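UDP-N-acetylglucosamine 4,6-dehydratase (Vibrio fischeri, PDB 3PVZ) probably acts as a lyase that removes water from UDP-N-acetylglucosamine, using a bound nicotinamide-adenine dinucleotide held in a Rossmann-type domain. Local coordinates at residues 20-25 and 244-249; 209-214 and 271-276. All coordinates share one frame; numbering follows the deposited sequence.

Contact 1 of 2, residues 20-25 and 244-249; sequences QDINAN and CLMSCI
M246, present as selenomethionine, reaches from helix 237-250 to I22 and N25 of helix 19-34 and takes part in every close contact between the two segments. The short helix axes stay 11.7 Å apart at their closest and are inclined at 48°, so one long side chain does the bridging. Ahead of it, C244 packs on I47 and V51 of helix 46-56, and L245, though pointing toward 20-25, stops short and rests on L29 farther along helix 19-34. At M246, CG sits beside the backbone N (chi1 -70°), and two further bends of the same sense fold the chain into a hook. The outer curve of this hook meets I22: CD1 of I22 lies 3.9 Å from SE and 4.0 Å from CG of M246, a purely apolar touch. The terminal methyl reaches the amide of N25, with M246 CE 4.0 Å from N25 ND2; the two side chains cross at about a right angle. This nitrogen is already engaged, giving a hydrogen bond to D21 O one turn back (2.9 Å, N-H...O 158°), which steadies the rotation of the amide. The carboxylate of D21 is held elsewhere, accepting from the backbone N of D338 and of N339, while neighbouring F337 packs on both D21 and M246. Beyond M246, S247 OG bonds to S196 and T197 of strand 194-198, and C248 packs on strand 115-118. Helix 237-250 thus lies between the parallel part of the large sheet and helix 19-34; helix 19-34 packs on the outside of helix 237-250, one of the helices flanking the sheet in a Rossmann-type dinucleotide-binding fold.

Contact 2 of 2, residues 209-214 and 271-276; sequences SLLHGF and ADIAVK
F214 and A274 meet where helices 210-219 and 270-280 pack nearly parallel, the axes of the two segments 10.9 Å apart at the closest point and inclined at 26°. Both helices lie in the smaller lobe beyond the Rossmann sheet, beside the parallel three-stranded sheet that includes strands 224-227 and 306-312. A CH-pi contact is central: the A274 methyl sits over one face of the F214 ring, with CB 4.1 Å from the ring centroid and 29° off the ring normal. It leans to the outer side of the ring, 3.7 Å from CE2 of F214. The opposite face lies against its own helix, with L211 CA and L210 C above its rim, so backbone and methyl flank the ring from the two sides. I224 of strand 224-227 also touches both F214 and A274.

Apolar side-chain packing completes the interface. I273 CG2 comes to the ring edge, near its plane, 4.4 Å from F214 CE2. The same methyl, set anti to the backbone N of I273, meets the branch point of L211, with CG2 4.1 Å from L211 CG; the two side chains cross at about a right angle, while the CG1 arm of I273 leads away.

Polar bonds gather at the start of helix 210-219, close to the NAD(+) pocket. S209 O accepts from R78 NH1 of the second subunit. S209 is also the N-cap: its OG is hydrogen-bonded to O of the NAD(+)-binding S206 and accepts from H212 N (3.0 Å, 164° at the hydrogen).

Contacts 1 and 2 lie in different parts of one chain, their centres 29 Å apart and their nearest atoms about 16 Å apart, without touching. Their segments alternate along the sequence: 20-25, then 209-214, 244-249 and finally 271-276. The chain therefore leaves the Rossmann domain for the smaller lobe at helix 210-219, returns with helix 237-250 to flank the large sheet, and goes out again to helix 270-280. Contact 1 ties an N-terminal helix to the outside of the nucleotide-binding domain, whereas contact 2 joins two helices of the lobe near the NAD(+) pocket. This repeated crossing interweaves the two parts, consistent with an extended short-chain dehydrogenase/reductase architecture.

Contact 1 of 2, residues 20-25 and 244-249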
loop_
_atom_site.group_PDB
_atom_site.type_symbol
_atom_site.label_atom_id
_atom_site.label_comp_id
_atom_site.label_asym_id
_atom_site.label_seq_id
_atom_site.Cartn_x
_atom_site.Cartn_y
_atom_site.Cartn_z
ATOM N N GLN A 20 -5.779 -13.668 -29.930
ATOM C CA GLN A 20 -5.870 -15.014 -30.517
ATOM C C GLN A 20 -5.869 -16.160 -29.473
ATOM O O GLN A 20 -6.698 -17.080 -29.540
ATOM C CB GLN A 20 -4.739 -15.223 -31.533
ATOM C CG GLN A 20 -4.793 -14.277 -32.766
ATOM C CD GLN A 20 -4.378 -12.796 -32.456
ATOM O OE1 GLN A 20 -3.833 -12.474 -31.376
ATOM N NE2 GLN A 20 -4.664 -11.897 -33.411
ATOM N N ASP A 21 -4.946 -16.108 -28.516
ATOM C CA ASP A 21 -4.875 -17.124 -27.468
ATOM C C ASP A 21 -6.041 -17.087 -26.523
ATOM O O ASP A 21 -6.562 -18.116 -26.150
ATOM C CB ASP A 21 -3.577 -16.983 -26.700
ATOM C CG ASP A 21 -2.341 -17.286 -27.583
ATOM O OD1 ASP A 21 -2.398 -18.135 -28.502
ATOM O OD2 ASP A 21 -1.302 -16.683 -27.362
ATOM N N ILE A 22 -6.483 -15.894 -26.154
ATOM C CA ILE A 22 -7.646 -15.764 -25.312
ATOM C C ILE A 22 -8.907 -16.297 -26.023
ATOM O O ILE A 22 -9.652 -17.104 -25.437
ATOM C CB ILE A 22 -7.876 -14.293 -24.852
ATOM C CG1 ILE A 22 -6.806 -13.895 -23.844
ATOM C CG2 ILE A 22 -9.311 -14.115 -24.240
ATOM C CD1 ILE A 22 -6.894 -14.670 -22.462
ATOM N N ASN A 23 -9.154 -15.831 -27.253
ATOM C CA ASN A 23 -10.315 -16.274 -28.007
ATOM C C ASN A 23 -10.314 -17.753 -28.235
ATOM O O ASN A 23 -11.324 -18.393 -28.059
ATOM C CB ASN A 23 -10.437 -15.576 -29.337
ATOM C CG ASN A 23 -11.139 -14.262 -29.222
ATOM O OD1 ASN A 23 -11.780 -13.990 -28.221
ATOM N ND2 ASN A 23 -11.043 -13.432 -30.261
ATOM N N ALA A 24 -9.167 -18.305 -28.582
ATOM C CA ALA A 24 -9.031 -19.746 -28.796
ATOM C C ALA A 24 -9.306 -20.590 -27.531
ATOM O O ALA A 24 -9.691 -21.743 -27.640
ATOM C CB ALA A 24 -7.626 -20.057 -29.349
ATOM N N ASN A 25 -9.117 -20.022 -26.340
ATOM C CA ASN A 25 -9.226 -20.781 -25.083
ATOM C C ASN A 25 -10.374 -20.320 -24.200
ATOM O O ASN A 25 -10.501 -20.775 -23.062
ATOM C CB ASN A 25 -7.897 -20.678 -24.338
ATOM C CG ASN A 25 -6.824 -21.508 -25.013
ATOM O OD1 ASN A 25 -6.865 -22.736 -24.937
ATOM N ND2 ASN A 25 -5.908 -20.859 -25.724
ATOM N N CYS A 244 -1.517 -13.500 -16.422
ATOM C CA CYS A 244 -1.688 -14.208 -15.128
ATOM C C CYS A 244 -2.665 -15.400 -15.202
ATOM O O CYS A 244 -2.367 -16.473 -14.704
ATOM C CB CYS A 244 -2.202 -13.251 -14.044
ATOM S SG CYS A 244 -0.970 -12.045 -13.529
ATOM N N LEU A 245 -3.834 -15.182 -15.798
ATOM C CA LEU A 245 -4.898 -16.175 -15.803
ATOM C C LEU A 245 -4.520 -17.363 -16.705
ATOM O O LEU A 245 -4.843 -18.493 -16.385
ATOM C CB LEU A 245 -6.209 -15.586 -16.289
ATOM C CG LEU A 245 -7.481 -16.489 -16.322
ATOM C CD1 LEU A 245 -7.910 -16.955 -14.994
ATOM C CD2 LEU A 245 -8.647 -15.760 -16.960
HETATM N N MSE A 246 -3.864 -17.081 -17.830
HETATM C CA MSE A 246 -3.436 -18.126 -18.755
HETATM C C MSE A 246 -2.379 -18.995 -18.100
HETATM O O MSE A 246 -2.455 -20.202 -18.177
HETATM C CB MSE A 246 -2.884 -17.532 -20.045
HETATM C CG MSE A 246 -3.892 -16.883 -20.951
HETATM SE SE MSE A 246 -5.177 -18.094 -21.689
HETATM C CE MSE A 246 -3.978 -19.272 -22.658
ATOM N N SER A 247 -1.417 -18.372 -17.418
ATOM C CA SER A 247 -0.396 -19.141 -16.743
ATOM C C SER A 247 -1.069 -19.916 -15.623
ATOM O O SER A 247 -0.856 -21.106 -15.470
ATOM C CB SER A 247 0.706 -18.261 -16.204
ATOM O OG SER A 247 1.625 -19.025 -15.460
ATOM N N CYS A 248 -1.921 -19.236 -14.874
ATOM C CA CYS A 248 -2.718 -19.903 -13.820
ATOM C C CYS A 248 -3.454 -21.171 -14.249
ATOM O O CYS A 248 -3.311 -22.212 -13.617
ATOM C CB CYS A 248 -3.765 -18.958 -13.188
ATOM S SG CYS A 248 -4.457 -19.707 -11.701
ATOM N N ILE A 249 -4.302 -21.056 -15.263
ATOM C CA ILE A 249 -5.153 -22.148 -15.660
ATOM C C ILE A 249 -4.402 -23.161 -16.533
ATOM O O ILE A 249 -4.520 -24.349 -16.310
ATOM C CB ILE A 249 -6.327 -21.677 -16.515
ATOM C CG1 ILE A 249 -7.178 -20.630 -15.787
ATOM C CG2 ILE A 249 -7.152 -22.935 -16.999
ATOM C CD1 ILE A 249 -7.763 -21.060 -14.493
#

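Contact 2 of 2, residues 209-214 and 271-276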
loop_
_atom_site.group_PDB
_atom_site.type_symbol
_atom_site.label_atom_id
_atom_site.label_comp_id
_atom_site.label_asym_id
_atom_site.label_seq_id
_atom_site.Cartn_x
_atom_site.Cartn_y
_atom_site.Cartn_z
ATOM N N SER A 209 4.335 3.465 -10.742
ATOM C CA SER A 209 5.174 3.612 -11.930
ATOM C C SER A 209 5.298 5.088 -12.323
ATOM O O SER A 209 4.478 5.926 -11.940
ATOM C CB SER A 209 4.558 2.866 -13.095
ATOM O OG SER A 209 3.422 3.561 -13.651
ATOM N N LEU A 210 6.317 5.385 -13.117
ATOM C CA LEU A 210 6.477 6.703 -13.700
ATOM C C LEU A 210 5.214 7.175 -14.412
ATOM O O LEU A 210 4.813 8.319 -14.286
ATOM C CB LEU A 210 7.669 6.723 -14.651
ATOM C CG LEU A 210 8.957 7.405 -14.211
ATOM C CD1 LEU A 210 9.920 7.505 -15.441
ATOM C CD2 LEU A 210 8.688 8.820 -13.618
ATOM N N LEU A 211 4.591 6.285 -15.158
ATOM C CA LEU A 211 3.390 6.623 -15.893
ATOM C C LEU A 211 2.265 6.985 -14.944
ATOM O O LEU A 211 1.527 7.916 -15.186
ATOM C CB LEU A 211 2.951 5.465 -16.785
ATOM C CG LEU A 211 3.346 5.560 -18.255
ATOM C CD1 LEU A 211 4.884 5.588 -18.492
ATOM C CD2 LEU A 211 2.707 4.398 -18.993
ATOM N N HIS A 212 2.126 6.225 -13.870
ATOM C CA HIS A 212 1.132 6.526 -12.866
ATOM C C HIS A 212 1.450 7.908 -12.293
ATOM O O HIS A 212 0.553 8.690 -12.011
ATOM C CB HIS A 212 1.137 5.458 -11.768
ATOM C CG HIS A 212 0.359 5.837 -10.568
ATOM N ND1 HIS A 212 -0.995 5.611 -10.467
ATOM C CD2 HIS A 212 0.732 6.456 -9.420
ATOM C CE1 HIS A 212 -1.420 6.057 -9.296
ATOM N NE2 HIS A 212 -0.391 6.576 -8.645
ATOM N N GLY A 213 2.735 8.175 -12.115
ATOM C CA GLY A 213 3.190 9.508 -11.762
ATOM C C GLY A 213 2.690 10.620 -12.701
ATOM O O GLY A 213 2.332 11.702 -12.231
ATOM N N PHE A 214 2.626 10.353 -14.010
ATOM C CA PHE A 214 2.162 11.402 -14.957
ATOM C C PHE A 214 0.767 11.846 -14.590
ATOM O O PHE A 214 0.507 13.045 -14.531
ATOM C CB PHE A 214 2.164 10.984 -16.439
ATOM C CG PHE A 214 3.497 10.565 -16.988
ATOM C CD1 PHE A 214 4.676 10.876 -16.363
ATOM C CD2 PHE A 214 3.546 9.870 -18.183
ATOM C CE1 PHE A 214 5.888 10.476 -16.911
ATOM C CE2 PHE A 214 4.759 9.472 -18.738
ATOM C CZ PHE A 214 5.926 9.771 -18.091
ATOM N N ALA A 271 9.751 9.586 -22.046
ATOM C CA ALA A 271 9.478 10.924 -22.559
ATOM C C ALA A 271 8.471 10.874 -23.712
ATOM O O ALA A 271 7.530 11.695 -23.788
ATOM C CB ALA A 271 10.766 11.594 -23.028
ATOM N N ASP A 272 8.654 9.905 -24.599
ATOM C CA ASP A 272 7.773 9.778 -25.734
ATOM C C ASP A 272 6.341 9.445 -25.295
ATOM O O ASP A 272 5.395 10.009 -25.839
ATOM C CB ASP A 272 8.334 8.801 -26.753
ATOM C CG ASP A 272 9.360 9.471 -27.701
ATOM O OD1 ASP A 272 9.510 10.710 -27.655
ATOM O OD2 ASP A 272 10.018 8.769 -28.502
ATOM N N ILE A 273 6.179 8.597 -24.284
ATOM C CA ILE A 273 4.832 8.325 -23.751
ATOM C C ILE A 273 4.257 9.588 -23.150
ATOM O O ILE A 273 3.101 9.871 -23.376
ATOM C CB ILE A 273 4.791 7.252 -22.657
ATOM C CG1 ILE A 273 5.301 5.893 -23.152
ATOM C CG2 ILE A 273 3.358 7.075 -22.115
ATOM C CD1 ILE A 273 4.560 5.317 -24.314
ATOM N N ALA A 274 5.050 10.354 -22.401
ATOM C CA ALA A 274 4.542 11.612 -21.818
ATOM C C ALA A 274 3.995 12.573 -22.886
ATOM O O ALA A 274 2.885 13.069 -22.775
ATOM C CB ALA A 274 5.619 12.321 -20.946
ATOM N N VAL A 275 4.766 12.819 -23.925
ATOM C CA VAL A 275 4.299 13.678 -25.004
ATOM C C VAL A 275 2.968 13.155 -25.582
ATOM O O VAL A 275 1.986 13.896 -25.622
ATOM C CB VAL A 275 5.348 13.803 -26.094
ATOM C CG1 VAL A 275 4.853 14.683 -27.192
ATOM C CG2 VAL A 275 6.637 14.357 -25.507
ATOM N N LYS A 276 2.903 11.869 -25.960
ATOM C CA LYS A 276 1.647 11.303 -26.476
ATOM C C LYS A 276 0.485 11.543 -25.533
ATOM O O LYS A 276 -0.635 11.805 -25.972
ATOM C CB LYS A 276 1.761 9.801 -26.715
ATOM C CG LYS A 276 2.419 9.457 -28.029
ATOM C CD LYS A 276 3.045 8.043 -28.009
ATOM C CE LYS A 276 4.191 7.900 -29.042
ATOM N NZ LYS A 276 3.723 7.641 -30.442
#